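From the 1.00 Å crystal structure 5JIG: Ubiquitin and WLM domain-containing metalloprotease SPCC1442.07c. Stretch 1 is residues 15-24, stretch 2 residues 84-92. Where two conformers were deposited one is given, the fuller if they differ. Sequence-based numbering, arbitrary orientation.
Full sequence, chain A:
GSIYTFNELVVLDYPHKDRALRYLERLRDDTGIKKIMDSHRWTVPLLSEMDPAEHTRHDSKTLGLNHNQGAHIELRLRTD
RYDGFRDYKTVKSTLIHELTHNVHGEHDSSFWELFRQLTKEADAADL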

# COMPACT_ATOMS: atom_id res chain seq x y z
N PRO A 15 0.90 20.97 1.94
CA PRO A 15 1.47 21.47 0.70
C PRO A 15 1.81 20.31 -0.26
O PRO A 15 2.27 19.24 0.19
CB PRO A 15 2.74 22.21 1.17
CG PRO A 15 2.38 22.64 2.53
CD PRO A 15 1.64 21.46 3.10
N HIS A 16 1.60 20.51 -1.54
CA HIS A 16 1.89 19.49 -2.56
C HIS A 16 1.05 18.23 -2.39
O HIS A 16 1.49 17.13 -2.74
CB HIS A 16 3.35 19.16 -2.62
CG HIS A 16 4.22 20.37 -2.52
ND1 HIS A 16 4.77 20.79 -1.34
CD2 HIS A 16 4.54 21.34 -3.42
CE1 HIS A 16 5.43 21.92 -1.52
NE2 HIS A 16 5.30 22.28 -2.78
N LYS A 17 -0.17 18.40 -1.95
CA LYS A 17 -1.05 17.24 -1.84
C LYS A 17 -1.32 16.65 -3.22
O LYS A 17 -1.62 15.47 -3.33
CB LYS A 17 -2.35 17.56 -1.10
CG LYS A 17 -3.16 18.62 -1.76
CD LYS A 17 -4.38 18.97 -0.92
CE LYS A 17 -5.47 17.99 -0.91
NZ LYS A 17 -6.60 18.49 -0.10
N ASP A 18 -1.25 17.46 -4.29
CA ASP A 18 -1.43 16.85 -5.63
C ASP A 18 -0.29 15.70 -5.94
O ASP A 18 -0.49 14.68 -6.55
CB ASP A 18 -1.48 17.89 -6.74
CG ASP A 18 -2.84 18.68 -6.79
OD1 ASP A 18 -3.79 18.34 -6.07
OD2 ASP A 18 -2.90 19.69 -7.52
N ARG A 19 0.88 15.98 -5.41
CA ARG A 19 2.02 15.04 -5.45
C ARG A 19 1.76 13.80 -4.58
O ARG A 19 2.01 12.67 -4.98
CB ARG A 19 3.27 15.74 -5.06
CG ARG A 19 4.49 14.94 -5.19
CD ARG A 19 5.70 15.87 -4.94
NE ARG A 19 6.86 15.09 -4.72
CZ ARG A 19 8.01 15.50 -4.20
NH1 ARG A 19 8.93 14.57 -4.03
NH2 ARG A 19 8.23 16.80 -3.79
N ALA A 20 1.20 14.00 -3.38
CA ALA A 20 0.81 12.88 -2.54
C ALA A 20 -0.24 12.04 -3.26
O ALA A 20 -0.20 10.80 -3.19
CB ALA A 20 0.26 13.35 -1.21
N LEU A 21 -1.19 12.68 -3.94
CA LEU A 21 -2.22 11.93 -4.66
C LEU A 21 -1.59 11.13 -5.81
O LEU A 21 -1.93 9.96 -6.02
CB LEU A 21 -3.34 12.85 -5.12
CG LEU A 21 -4.45 12.16 -5.88
CD1 LEU A 21 -5.08 11.01 -5.10
CD2 LEU A 21 -5.46 13.22 -6.27
N ARG A 22 -0.68 11.77 -6.57
CA ARG A 22 -0.01 11.03 -7.61
C ARG A 22 0.75 9.82 -7.07
O ARG A 22 0.82 8.77 -7.72
CB ARG A 22 1.03 11.95 -8.36
CG ARG A 22 0.45 12.99 -9.24
CD ARG A 22 1.56 13.51 -10.21
NE ARG A 22 2.73 14.20 -9.62
CZ ARG A 22 4.02 13.85 -9.76
NH1 ARG A 22 4.95 14.63 -9.27
NH2 ARG A 22 4.38 12.71 -10.35
N TYR A 23 1.29 9.94 -5.86
CA TYR A 23 1.99 8.84 -5.21
C TYR A 23 1.00 7.69 -4.95
O TYR A 23 1.29 6.51 -5.28
CB TYR A 23 2.61 9.35 -3.91
CG TYR A 23 3.80 8.59 -3.37
CD1 TYR A 23 4.84 9.27 -2.77
CD2 TYR A 23 3.89 7.22 -3.40
CE1 TYR A 23 5.93 8.62 -2.25
CE2 TYR A 23 4.98 6.54 -2.87
CZ TYR A 23 6.01 7.25 -2.32
OH TYR A 23 7.09 6.54 -1.84
N LEU A 24 -0.16 7.98 -4.37
CA LEU A 24 -1.16 6.94 -4.16
C LEU A 24 -1.64 6.33 -5.49
O LEU A 24 -1.87 5.12 -5.54
CB LEU A 24 -2.36 7.46 -3.36
CG LEU A 24 -2.04 7.86 -1.89
CD1 LEU A 24 -3.36 8.21 -1.21
CD2 LEU A 24 -1.33 6.76 -1.13
N GLY A 84 8.94 16.89 1.45
CA GLY A 84 9.77 15.69 1.54
C GLY A 84 8.89 14.44 1.50
O GLY A 84 7.92 14.31 2.25
N PHE A 85 9.25 13.51 0.61
CA PHE A 85 8.56 12.24 0.45
C PHE A 85 9.50 11.09 0.62
O PHE A 85 10.70 11.16 0.33
CB PHE A 85 7.83 12.19 -0.93
CG PHE A 85 6.62 13.07 -0.98
CD1 PHE A 85 6.72 14.42 -1.27
CD2 PHE A 85 5.37 12.55 -0.68
CE1 PHE A 85 5.57 15.21 -1.30
CE2 PHE A 85 4.23 13.35 -0.71
CZ PHE A 85 4.34 14.68 -0.98
N ARG A 86 8.92 10.02 1.16
CA ARG A 86 9.66 8.72 1.26
C ARG A 86 9.87 8.00 -0.09
O ARG A 86 9.07 8.17 -1.00
CB ARG A 86 8.86 7.81 2.21
CG ARG A 86 8.87 8.29 3.62
CD ARG A 86 7.94 7.51 4.55
NE ARG A 86 7.98 8.25 5.80
CZ ARG A 86 8.98 8.16 6.67
NH1 ARG A 86 9.92 7.22 6.51
NH2 ARG A 86 8.96 8.94 7.73
N ASP A 87 10.94 7.25 -0.17
CA ASP A 87 11.26 6.58 -1.43
C ASP A 87 10.22 5.50 -1.77
O ASP A 87 9.68 4.80 -0.89
CB ASP A 87 12.64 6.00 -1.43
CG ASP A 87 12.81 5.00 -0.44
OD1 ASP A 87 12.82 3.81 -0.80
OD2 ASP A 87 12.94 5.36 0.74
N TYR A 88 9.97 5.37 -3.06
CA TYR A 88 8.94 4.48 -3.54
C TYR A 88 9.15 3.04 -3.12
O TYR A 88 8.18 2.35 -2.74
CB TYR A 88 8.79 4.60 -5.05
CG TYR A 88 7.62 3.84 -5.59
CD1 TYR A 88 6.34 4.34 -5.45
CD2 TYR A 88 7.76 2.60 -6.17
CE1 TYR A 88 5.24 3.64 -5.90
CE2 TYR A 88 6.67 1.88 -6.66
CZ TYR A 88 5.39 2.42 -6.50
OH TYR A 88 4.27 1.77 -6.92
N LYS A 89 10.37 2.54 -3.25
CA LYS A 89 10.59 1.15 -2.93
C LYS A 89 10.17 0.87 -1.49
O LYS A 89 9.57 -0.20 -1.21
CB LYS A 89 12.05 0.79 -3.16
CG LYS A 89 12.50 -0.56 -2.87
CD LYS A 89 13.87 -0.86 -3.40
CE LYS A 89 14.22 -0.04 -4.61
NZ LYS A 89 13.36 -0.31 -5.77
N THR A 90 10.53 1.75 -0.58
CA THR A 90 10.21 1.55 0.80
C THR A 90 8.71 1.59 1.05
O THR A 90 8.17 0.74 1.78
CB THR A 90 10.97 2.58 1.66
OG1 THR A 90 12.40 2.46 1.37
CG2 THR A 90 10.75 2.43 3.12
N VAL A 91 8.03 2.57 0.47
CA VAL A 91 6.58 2.66 0.65
C VAL A 91 5.84 1.52 0.02
O VAL A 91 4.89 0.97 0.62
CB VAL A 91 6.08 4.04 0.17
CG1 VAL A 91 4.54 4.10 0.21
CG2 VAL A 91 6.68 5.15 1.03
N LYS A 92 6.25 1.09 -1.17
CA LYS A 92 5.64 -0.09 -1.78
C LYS A 92 5.75 -1.31 -0.86
O LYS A 92 4.80 -2.07 -0.73
CB LYS A 92 6.25 -0.34 -3.16
CG LYS A 92 5.73 -1.61 -3.82
CD LYS A 92 6.23 -1.79 -5.23
CE LYS A 92 5.90 -3.14 -5.79
NZ LYS A 92 6.17 -3.28 -7.22

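A single hydrogen bond joins the two stretches, and its donor is a tyrosine hydroxyl lodged against the start of a helix: Y23 OH donates to R86 O at 2.7 Å. The carbonyl lies near the plane of the Y23 ring, at its edge, where a phenolic hydroxyl can reach it directly. The hydroxyl is also close to carbon, with Y88 CA and V91 CG2 each 3.2 Å from Y23 OH. The CA-to-CB bond of Y23 points toward the other stretch, chi1 is -156° (t), and the ring supplies apolar surface: Y23 CD1 lies 3.9 Å from F85 CD2, Y23 CE2 3.7 Å from Y88 CD1 and 4.0 Å from V91 CG1. The Y23 and Y88 rings meet obliquely, their planes at 31°.

F85, the other main contributor to the buried surface, points toward the first helix and packs beside A20, with A20 CB 4.0 Å from F85 CE2. The A20 backbone is as near as its methyl, A20 CA being 3.9 Å from F85 CE2, so the ring rests against both. The extended R19 side chain covers one face of this ring, its flat guanidinium contributing the 3.4 Å approach of R19 CZ to F85 CD1. Altogether 406 Å² is buried, both sides summed, mostly by Y23 and F85.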